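Local coordinates for protein with a SET domain within carboxy region (Cryptosporidium parvum, PDB 4LDG) that probably acts as a histone H4K20 methyltransferase, as related SET8 enzymes do, through the SET domain held in this C-terminal portion, at residues I24-L27 and Y28-P32; Y119-K122 and W123-I126; N222-R225 and K226-N229. All coordinates share one frame; numbering follows the deposited sequence. Where two conformers were deposited one is given.

Contact 1: residues I24-L27 and Y28-P32; sequences IQDL and YSKIP
Two turns of helix 15-36 meet here, and Ile24 and Tyr28, one turn apart, carry much of the contact. The CG2 methyl of Ile24 sits over one face of the Tyr28 ring, offset toward the rim. Ile24 CG2 is 3.7 Å from Tyr28 CZ. The two side chains run side by side and point the same way, and this is a CH-pi contact. Tyr28 keeps CG beside its own backbone N (chi1 -73°), which turns the ring back over the preceding turn. There the carbonyl oxygen of Ile24 lies over a ring face, 3.5 Å from Tyr28 CG. The bent Gln25 chain reaches the edge of the ring, with NE2 3.9 Å from Tyr28 CD2. Its amide plane stands nearly perpendicular to the ring.

On another side of the helix, Lys30 stretches out to Asp26. Lys30 NZ lies 3.1 Å from OD2 of Asp26 and meets it on the syn side, somewhat out of the carboxylate plane. Asp26 was modelled in two conformers, so this salt bridge may be only partly populated. Leu27 CD2 and Ile31 CG1 pack more loosely, at 4.3 Å. Leu27 also touches Cys139, and Ile31 touches Tyr41.

The backbone changes along the way. Tyr28 N bonds Ile24 O at 2.9 Å in the ordinary helical manner, and Ser29 N bonds Gln25 O. Lys30 N shifts to the residue three back, bonding mainly to Leu27 O, at 2.9 Å, and only weakly to Asp26 O. Pro32 has no N-H to give, so the run of bonds to the previous turn ends and the helix can kink there. The Asp26-Lys30 pair probably balances charge across one turn.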
ATOM      1  N   ILE A  24       2.423   8.969 -11.700  1.00 58.64           N
ATOM      2  CA  ILE A  24       3.347   9.116 -12.839  1.00 61.21           C
ATOM      3  C   ILE A  24       4.596   9.902 -12.422  1.00 62.71           C
ATOM      4  O   ILE A  24       5.721   9.536 -12.762  1.00 61.02           O
ATOM      5  CB  ILE A  24       2.647   9.767 -14.060  1.00 63.22           C
ATOM      6  CG1 ILE A  24       1.727   8.741 -14.726  1.00 63.69           C
ATOM      7  CG2 ILE A  24       3.656  10.238 -15.086  1.00 67.19           C
ATOM      8  CD1 ILE A  24       0.712   9.305 -15.694  1.00 65.49           C
ATOM      9  N   GLN A  25       4.379  10.976 -11.675  1.00 67.16           N
ATOM     10  CA  GLN A  25       5.466  11.815 -11.183  1.00 71.93           C
ATOM     11  C   GLN A  25       6.379  11.025 -10.232  1.00 68.19           C
ATOM     12  O   GLN A  25       7.614  11.152 -10.298  1.00 69.18           O
ATOM     13  CB  GLN A  25       4.902  13.062 -10.494  1.00 76.80           C
ATOM     14  CG  GLN A  25       5.860  14.228 -10.481  1.00 85.09           C
ATOM     15  CD  GLN A  25       6.312  14.606 -11.880  1.00 94.12           C
ATOM     16  OE1 GLN A  25       5.498  14.718 -12.800  1.00102.36           O
ATOM     17  NE2 GLN A  25       7.616  14.783 -12.053  1.00 95.77           N
ATOM     18  N   ASP A  26       5.777  10.212  -9.361  0.50 62.22           N
ATOM     19  CA  ASP A  26       6.535   9.321  -8.473  0.50 60.92           C
ATOM     20  C   ASP A  26       7.419   8.414  -9.305  0.50 59.73           C
ATOM     21  O   ASP A  26       8.617   8.275  -9.034  0.50 58.89           O
ATOM     22  CB  ASP A  26       5.610   8.446  -7.613  0.50 58.08           C
ATOM     23  CG  ASP A  26       6.372   7.637  -6.563  0.50 57.79           C
ATOM     24  OD1 ASP A  26       7.218   8.239  -5.861  0.50 58.40           O
ATOM     25  OD2 ASP A  26       6.118   6.408  -6.430  0.50 57.10           O
ATOM     26  N   LEU A  27       6.819   7.815 -10.330  1.00 58.39           N
ATOM     27  CA  LEU A  27       7.561   6.938 -11.233  1.00 59.52           C
ATOM     28  C   LEU A  27       8.745   7.709 -11.831  1.00 63.24           C
ATOM     29  O   LEU A  27       9.876   7.242 -11.744  1.00 63.84           O
ATOM     30  CB  LEU A  27       6.671   6.404 -12.354  1.00 62.19           C
ATOM     31  CG  LEU A  27       6.982   5.079 -13.075  1.00 63.81           C
ATOM     32  CD1 LEU A  27       6.738   5.236 -14.556  1.00 68.09           C
ATOM     33  CD2 LEU A  27       8.388   4.561 -12.877  1.00 66.53           C
ATOM     34  N   TYR A  28       8.492   8.895 -12.389  1.00 64.13           N
ATOM     35  CA  TYR A  28       9.568   9.703 -12.979  1.00 68.50           C
ATOM     36  C   TYR A  28      10.732   9.949 -12.024  1.00 66.03           C
ATOM     37  O   TYR A  28      11.886   9.955 -12.451  1.00 71.58           O
ATOM     38  CB  TYR A  28       9.066  11.079 -13.450  1.00 73.19           C
ATOM     39  CG  TYR A  28       8.208  11.108 -14.694  1.00 76.91           C
ATOM     40  CD1 TYR A  28       7.972   9.961 -15.461  1.00 76.80           C
ATOM     41  CD2 TYR A  28       7.652  12.314 -15.133  1.00 83.29           C
ATOM     42  CE1 TYR A  28       7.181  10.018 -16.606  1.00 80.51           C
ATOM     43  CE2 TYR A  28       6.866  12.375 -16.273  1.00 85.73           C
ATOM     44  CZ  TYR A  28       6.638  11.225 -17.005  1.00 84.93           C
ATOM     45  OH  TYR A  28       5.868  11.286 -18.142  1.00 93.32           O
ATOM     46  N   SER A  29      10.427  10.168 -10.750  0.50 63.64           N
ATOM     47  CA  SER A  29      11.454  10.443  -9.747  0.50 63.63           C
ATOM     48  C   SER A  29      12.331   9.236  -9.425  0.50 61.18           C
ATOM     49  O   SER A  29      13.435   9.393  -8.925  0.50 64.21           O
ATOM     50  CB  SER A  29      10.813  10.971  -8.466  0.50 62.94           C
ATOM     51  OG  SER A  29      10.589  12.366  -8.575  0.50 66.14           O
ATOM     52  N   LYS A  30      11.843   8.039  -9.719  1.00 58.79           N
ATOM     53  CA  LYS A  30      12.587   6.799  -9.457  1.00 56.64           C
ATOM     54  C   LYS A  30      13.310   6.236 -10.699  1.00 59.22           C
ATOM     55  O   LYS A  30      14.083   5.275 -10.588  1.00 59.20           O
ATOM     56  CB  LYS A  30      11.628   5.754  -8.883  1.00 52.64           C
ATOM     57  CG  LYS A  30      11.103   6.106  -7.486  1.00 51.67           C
ATOM     58  CD  LYS A  30       9.868   5.300  -7.114  1.00 48.93           C
ATOM     59  CE  LYS A  30       9.438   5.570  -5.675  1.00 51.07           C
ATOM     60  NZ  LYS A  30       8.381   4.619  -5.205  1.00 52.88           N
ATOM     61  N   ILE A  31      13.063   6.827 -11.870  1.00 60.32           N
ATOM     62  CA  ILE A  31      13.676   6.343 -13.119  1.00 62.91           C
ATOM     63  C   ILE A  31      15.210   6.272 -13.061  1.00 64.14           C
ATOM     64  O   ILE A  31      15.769   5.233 -13.409  1.00 66.34           O
ATOM     65  CB  ILE A  31      13.170   7.122 -14.372  1.00 65.88           C
ATOM     66  CG1 ILE A  31      11.696   6.743 -14.624  1.00 66.20           C
ATOM     67  CG2 ILE A  31      14.022   6.813 -15.605  1.00 67.85           C
ATOM     68  CD1 ILE A  31      11.096   7.202 -15.939  1.00 70.43           C
ATOM     69  N   PRO A  32      15.888   7.348 -12.602  1.00 64.53           N
ATOM     70  CA  PRO A  32      17.348   7.286 -12.501  1.00 66.74           C
ATOM     71  C   PRO A  32      17.839   6.094 -11.661  1.00 65.72           C
ATOM     72  O   PRO A  32      18.850   5.470 -12.000  1.00 68.51           O
ATOM     73  CB  PRO A  32      17.711   8.608 -11.807  1.00 68.47           C
ATOM     74  CG  PRO A  32      16.534   9.499 -12.014  1.00 68.42           C
ATOM     75  CD  PRO A  32      15.361   8.574 -11.981  1.00 64.78           C
TER

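Contact 2: residues Y119-K122 and W123-I126; sequences YSEK and WKKI
Tyr119 leads into the N terminus of helix 121-134 and sets its ring against the first turn, with CD2 4.0 Å from Trp123 CB. The two side chains cross at a slant. The carbonyl oxygen of Tyr119 lies 3.6 Å from Lys124 CE, so the lysine chain runs past it.

Ser120 is the N-cap. Its hydroxyl oxygen stands between its own backbone N and carbonyl carbon (chi1 63°), which turns it toward the start of the helix. Ser120 OG accepts a weak bond from Trp123 N, 3.4 Å away. Ser120 OG also lies in the plane of the Trp123 ring, at the edge, 3.4 Å from Trp123 CD1. Lys124 N bonds Ser120 O at 2.9 Å, the first full turn of the helix.

Glu121 O accepts from Lys125 N in a nearly straight bond (173°). The folded side chain brings Glu121 OE2 only to 3.8 Å from Lys124 NZ, a long salt bridge. Lys124 has a second weak ionic partner in Asp161.

Lys122 passes over one face of the Trp123 ring with its methylenes. Ile126 CD1 reaches that same face, off toward the rim, and lies 3.9 Å from Lys122 CG. The end of Lys122 is close to a bound malonate, probably from the crystallisation liquor.

Helix 98-104 packs against this turn: Tyr119 and Trp123 touch Ile100, Ile126 touches Ile101, and Tyr119 OH is hydrogen-bonded to Thr104 OG1.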
ATOM      1  N   TYR A 119      14.316 -12.083   5.123  1.00 32.41           N
ATOM      2  CA  TYR A 119      14.492 -11.504   6.454  1.00 32.81           C
ATOM      3  C   TYR A 119      13.589 -12.207   7.433  1.00 33.55           C
ATOM      4  O   TYR A 119      12.495 -12.642   7.064  1.00 35.52           O
ATOM      5  CB  TYR A 119      14.080 -10.027   6.478  1.00 32.98           C
ATOM      6  CG  TYR A 119      15.002  -9.045   5.825  1.00 32.43           C
ATOM      7  CD1 TYR A 119      16.034  -9.453   4.993  1.00 35.08           C
ATOM      8  CD2 TYR A 119      14.838  -7.691   6.041  1.00 31.40           C
ATOM      9  CE1 TYR A 119      16.869  -8.526   4.397  1.00 36.21           C
ATOM     10  CE2 TYR A 119      15.675  -6.759   5.455  1.00 31.85           C
ATOM     11  CZ  TYR A 119      16.673  -7.171   4.614  1.00 33.71           C
ATOM     12  OH  TYR A 119      17.514  -6.259   4.007  1.00 34.27           O
ATOM     13  N   SER A 120      14.012 -12.284   8.696  1.00 33.30           N
ATOM     14  CA  SER A 120      13.189 -12.878   9.758  1.00 31.77           C
ATOM     15  C   SER A 120      11.960 -12.026   9.979  1.00 33.31           C
ATOM     16  O   SER A 120      11.898 -10.876   9.530  1.00 34.08           O
ATOM     17  CB  SER A 120      13.960 -12.901  11.066  1.00 31.54           C
ATOM     18  OG  SER A 120      14.230 -11.561  11.426  1.00 30.32           O
ATOM     19  N   GLU A 121      10.986 -12.578  10.691  1.00 36.78           N
ATOM     20  CA  GLU A 121       9.744 -11.863  11.005  1.00 40.89           C
ATOM     21  C   GLU A 121      10.033 -10.545  11.694  1.00 38.24           C
ATOM     22  O   GLU A 121       9.551  -9.525  11.270  1.00 37.11           O
ATOM     23  CB  GLU A 121       8.807 -12.737  11.846  1.00 43.56           C
ATOM     24  CG  GLU A 121       8.176 -13.853  11.014  1.00 49.86           C
ATOM     25  CD  GLU A 121       7.359 -13.318   9.827  1.00 57.41           C
ATOM     26  OE1 GLU A 121       6.768 -12.218   9.939  1.00 66.72           O
ATOM     27  OE2 GLU A 121       7.306 -13.974   8.763  1.00 65.57           O
ATOM     28  N   LYS A 122      10.896 -10.577  12.700  1.00 38.74           N
ATOM     29  CA  LYS A 122      11.325  -9.376  13.411  1.00 36.92           C
ATOM     30  C   LYS A 122      11.748  -8.271  12.451  1.00 36.16           C
ATOM     31  O   LYS A 122      11.333  -7.105  12.580  1.00 34.08           O
ATOM     32  CB  LYS A 122      12.493  -9.715  14.319  1.00 38.02           C
ATOM     33  CG  LYS A 122      13.282  -8.483  14.719  1.00 39.33           C
ATOM     34  CD  LYS A 122      14.440  -8.808  15.651  1.00 42.77           C
ATOM     35  CE  LYS A 122      15.052  -7.513  16.162  1.00 44.13           C
ATOM     36  NZ  LYS A 122      16.495  -7.654  16.403  1.00 47.40           N
ATOM     37  N   TRP A 123      12.589  -8.638  11.490  1.00 35.03           N
ATOM     38  CA  TRP A 123      13.151  -7.657  10.586  1.00 34.59           C
ATOM     39  C   TRP A 123      12.208  -7.250   9.459  1.00 33.72           C
ATOM     40  O   TRP A 123      12.284  -6.140   8.994  1.00 31.25           O
ATOM     41  CB  TRP A 123      14.518  -8.107  10.055  1.00 34.39           C
ATOM     42  CG  TRP A 123      15.566  -7.870  11.036  1.00 37.14           C
ATOM     43  CD1 TRP A 123      16.105  -8.781  11.871  1.00 39.67           C
ATOM     44  CD2 TRP A 123      16.183  -6.617  11.355  1.00 38.56           C
ATOM     45  NE1 TRP A 123      17.035  -8.196  12.663  1.00 41.46           N
ATOM     46  CE2 TRP A 123      17.111  -6.865  12.365  1.00 39.57           C
ATOM     47  CE3 TRP A 123      16.065  -5.316  10.853  1.00 40.71           C
ATOM     48  CZ2 TRP A 123      17.916  -5.860  12.916  1.00 42.95           C
ATOM     49  CZ3 TRP A 123      16.894  -4.306  11.397  1.00 41.22           C
ATOM     50  CH2 TRP A 123      17.788  -4.587  12.407  1.00 39.80           C
ATOM     51  N   LYS A 124      11.292  -8.104   9.040  1.00 34.11           N
ATOM     52  CA  LYS A 124      10.245  -7.617   8.138  1.00 34.88           C
ATOM     53  C   LYS A 124       9.356  -6.572   8.798  1.00 36.41           C
ATOM     54  O   LYS A 124       8.992  -5.564   8.164  1.00 34.45           O
ATOM     55  CB  LYS A 124       9.362  -8.755   7.654  1.00 36.63           C
ATOM     56  CG  LYS A 124      10.026  -9.720   6.696  1.00 39.91           C
ATOM     57  CD  LYS A 124       9.143 -10.954   6.563  1.00 45.89           C
ATOM     58  CE  LYS A 124       9.508 -11.729   5.312  1.00 51.39           C
ATOM     59  NZ  LYS A 124       8.985 -13.105   5.430  1.00 56.18           N
ATOM     60  N   LYS A 125       8.986  -6.829  10.057  1.00 34.86           N
ATOM     61  CA  LYS A 125       8.215  -5.868  10.824  1.00 37.28           C
ATOM     62  C   LYS A 125       8.941  -4.518  10.919  1.00 35.60           C
ATOM     63  O   LYS A 125       8.332  -3.467  10.758  1.00 36.52           O
ATOM     64  CB  LYS A 125       7.941  -6.395  12.233  1.00 41.13           C
ATOM     65  CG  LYS A 125       7.104  -5.446  13.097  1.00 44.37           C
ATOM     66  CD  LYS A 125       6.984  -5.884  14.552  1.00 43.80           C
ATOM     67  CE  LYS A 125       5.946  -5.020  15.265  1.00 47.73           C
ATOM     68  NZ  LYS A 125       5.868  -5.220  16.753  1.00 50.62           N
ATOM     69  N   ILE A 126      10.238  -4.542  11.170  1.00 32.22           N
ATOM     70  CA  ILE A 126      11.000  -3.307  11.241  1.00 31.68           C
ATOM     71  C   ILE A 126      10.888  -2.546   9.925  1.00 31.17           C
ATOM     72  O   ILE A 126      10.591  -1.356   9.911  1.00 32.25           O
ATOM     73  CB  ILE A 126      12.462  -3.586  11.660  1.00 32.02           C
ATOM     74  CG1 ILE A 126      12.475  -3.918  13.166  1.00 32.16           C
ATOM     75  CG2 ILE A 126      13.382  -2.413  11.332  1.00 32.64           C
ATOM     76  CD1 ILE A 126      13.647  -4.752  13.622  1.00 32.97           C
TER

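Contact 3: residues N222-R225 and K226-N229; sequences NHSR and KNPN
The puckered ring of Pro228 meets the other segment, and one of its faces lies against the carbonyl oxygen of Ser224. Ser224 O is 3.5 Å from Pro228 CB and about as far from CG and CD of the same ring. Arg225 O is 3.6 Å from Pro228 CD.

Ser224 holds the turn together with its side chain. OG is anti to the backbone N (chi1 169°) and swings across the turn to accept the N-H of Asn227. The bond from Asn227 N to Ser224 OG is 2.8 Å long, with an angle of 158° at the hydrogen. Asn227 CB comes within 3.7 Å of the same Ser224 OG. Arg225 and Lys226, at the corners, have helix-like backbone angles, and the Arg225 side chain reaches Asp260. The Ser224 hydroxyl thus closes the turn by one bond to Asn227 N, while the serine carbonyl faces the proline.

The sequence Asn-His-Ser matches the conserved motif that borders the cofactor pocket in SET methyltransferases. Strand 222-223 runs parallel to strand 258-259, and Asn222 and Ser224 bond the backbone of Phe259. His223 ND1 bonds Tyr261 N. Beyond the turn, buried Asn229 bonds Leu258 and Glu256 and leads into strand 230-237.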
ATOM      1  N   ASN A 222      -8.589  -4.047  -7.621  1.00 31.98           N
ATOM      2  CA  ASN A 222      -9.652  -4.996  -7.935  1.00 32.45           C
ATOM      3  C   ASN A 222      -9.534  -6.325  -7.218  1.00 34.11           C
ATOM      4  O   ASN A 222      -8.491  -6.678  -6.637  1.00 38.54           O
ATOM      5  CB  ASN A 222      -9.723  -5.238  -9.449  1.00 31.68           C
ATOM      6  CG  ASN A 222     -10.141  -3.998 -10.195  1.00 30.75           C
ATOM      7  OD1 ASN A 222     -11.048  -3.285  -9.790  1.00 31.53           O
ATOM      8  ND2 ASN A 222      -9.439  -3.701 -11.250  1.00 31.79           N
ATOM      9  N   HIS A 223     -10.629  -7.062  -7.282  1.00 34.06           N
ATOM     10  CA  HIS A 223     -10.804  -8.264  -6.521  1.00 35.53           C
ATOM     11  C   HIS A 223     -10.560  -9.504  -7.352  1.00 36.48           C
ATOM     12  O   HIS A 223     -10.966  -9.560  -8.498  1.00 36.84           O
ATOM     13  CB  HIS A 223     -12.235  -8.318  -6.006  1.00 37.16           C
ATOM     14  CG  HIS A 223     -12.616  -9.651  -5.456  1.00 38.64           C
ATOM     15  ND1 HIS A 223     -12.159 -10.095  -4.240  1.00 37.96           N
ATOM     16  CD2 HIS A 223     -13.381 -10.647  -5.964  1.00 39.08           C
ATOM     17  CE1 HIS A 223     -12.639 -11.302  -4.003  1.00 38.23           C
ATOM     18  NE2 HIS A 223     -13.381 -11.660  -5.037  1.00 40.80           N
ATOM     19  N   SER A 224      -9.891 -10.489  -6.754  1.00 37.24           N
ATOM     20  CA  SER A 224      -9.808 -11.828  -7.313  1.00 39.23           C
ATOM     21  C   SER A 224      -9.568 -12.912  -6.253  1.00 40.95           C
ATOM     22  O   SER A 224      -8.598 -12.854  -5.481  1.00 38.56           O
ATOM     23  CB  SER A 224      -8.720 -11.911  -8.362  1.00 38.14           C
ATOM     24  OG  SER A 224      -8.535 -13.284  -8.670  1.00 40.52           O
ATOM     25  N   ARG A 225     -10.446 -13.908  -6.221  1.00 43.95           N
ATOM     26  CA  ARG A 225     -10.235 -15.072  -5.349  1.00 51.25           C
ATOM     27  C   ARG A 225      -9.297 -16.117  -5.961  1.00 50.99           C
ATOM     28  O   ARG A 225      -8.605 -16.829  -5.248  1.00 51.65           O
ATOM     29  CB  ARG A 225     -11.550 -15.753  -4.956  1.00 56.34           C
ATOM     30  CG  ARG A 225     -11.338 -16.803  -3.856  1.00 63.21           C
ATOM     31  CD  ARG A 225     -12.607 -17.139  -3.091  1.00 69.77           C
ATOM     32  NE  ARG A 225     -13.367 -18.207  -3.745  1.00 75.67           N
ATOM     33  CZ  ARG A 225     -13.423 -19.478  -3.339  1.00 82.62           C
ATOM     34  NH1 ARG A 225     -12.775 -19.881  -2.247  1.00 84.59           N
ATOM     35  NH2 ARG A 225     -14.143 -20.360  -4.031  1.00 85.97           N
ATOM     36  N   LYS A 226      -9.288 -16.207  -7.278  1.00 51.80           N
ATOM     37  CA  LYS A 226      -8.506 -17.215  -7.952  1.00 56.97           C
ATOM     38  C   LYS A 226      -7.077 -16.766  -8.154  1.00 52.71           C
ATOM     39  O   LYS A 226      -6.173 -17.578  -8.106  1.00 50.54           O
ATOM     40  CB  LYS A 226      -9.138 -17.563  -9.315  1.00 65.19           C
ATOM     41  CG  LYS A 226      -8.351 -18.606 -10.092  1.00 73.91           C
ATOM     42  CD  LYS A 226      -9.093 -19.146 -11.307  1.00 83.08           C
ATOM     43  CE  LYS A 226      -8.328 -20.324 -11.914  1.00 88.71           C
ATOM     44  NZ  LYS A 226      -9.101 -20.966 -13.012  1.00 94.49           N
ATOM     45  N   ASN A 227      -6.859 -15.485  -8.416  1.00 50.10           N
ATOM     46  CA  ASN A 227      -5.511 -15.046  -8.797  1.00 50.91           C
ATOM     47  C   ASN A 227      -4.970 -13.835  -8.052  1.00 43.64           C
ATOM     48  O   ASN A 227      -4.312 -12.979  -8.657  1.00 43.53           O
ATOM     49  CB  ASN A 227      -5.506 -14.763 -10.293  1.00 55.66           C
ATOM     50  CG  ASN A 227      -5.824 -15.982 -11.095  1.00 63.34           C
ATOM     51  OD1 ASN A 227      -5.112 -16.987 -11.000  1.00 73.43           O
ATOM     52  ND2 ASN A 227      -6.905 -15.924 -11.883  1.00 64.99           N
ATOM     53  N   PRO A 228      -5.205 -13.759  -6.733  1.00 39.61           N
ATOM     54  CA  PRO A 228      -4.684 -12.577  -6.044  1.00 36.22           C
ATOM     55  C   PRO A 228      -3.183 -12.610  -6.017  1.00 36.88           C
ATOM     56  O   PRO A 228      -2.582 -13.708  -6.027  1.00 36.48           O
ATOM     57  CB  PRO A 228      -5.245 -12.705  -4.638  1.00 35.13           C
ATOM     58  CG  PRO A 228      -5.420 -14.166  -4.442  1.00 37.12           C
ATOM     59  CD  PRO A 228      -5.703 -14.771  -5.785  1.00 39.70           C
ATOM     60  N   ASN A 229      -2.573 -11.431  -5.999  1.00 35.85           N
ATOM     61  CA  ASN A 229      -1.120 -11.395  -5.868  1.00 35.55           C
ATOM     62  C   ASN A 229      -0.606 -10.576  -4.704  1.00 34.74           C
ATOM     63  O   ASN A 229       0.599 -10.453  -4.560  1.00 33.30           O
ATOM     64  CB  ASN A 229      -0.468 -10.972  -7.166  1.00 35.61           C
ATOM     65  CG  ASN A 229      -0.950  -9.638  -7.659  1.00 35.72           C
ATOM     66  OD1 ASN A 229      -1.543  -8.849  -6.933  1.00 31.78           O
ATOM     67  ND2 ASN A 229      -0.661  -9.369  -8.923  1.00 38.28           N
TER

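From the N terminus, the chain meets contact 1 within helix 15-36, contact 2 at the start of helix 121-134 and contact 3 in the turn after strand 222-223. Each is local and closes no long loop. They follow in series, neither nesting nor crossing. Their centres lie 26 to 28 Å apart, and no two touch; contacts 2 and 3 come nearest, with about 13 Å between closest atoms. Contact 1 faces the loop residues Tyr41, Tyr109 and Cys139. Contact 2 joins its helix to helix 98-104. Contact 3 lies in the SET domain and links strand 222-223, beside 258-259, to strand 230-237.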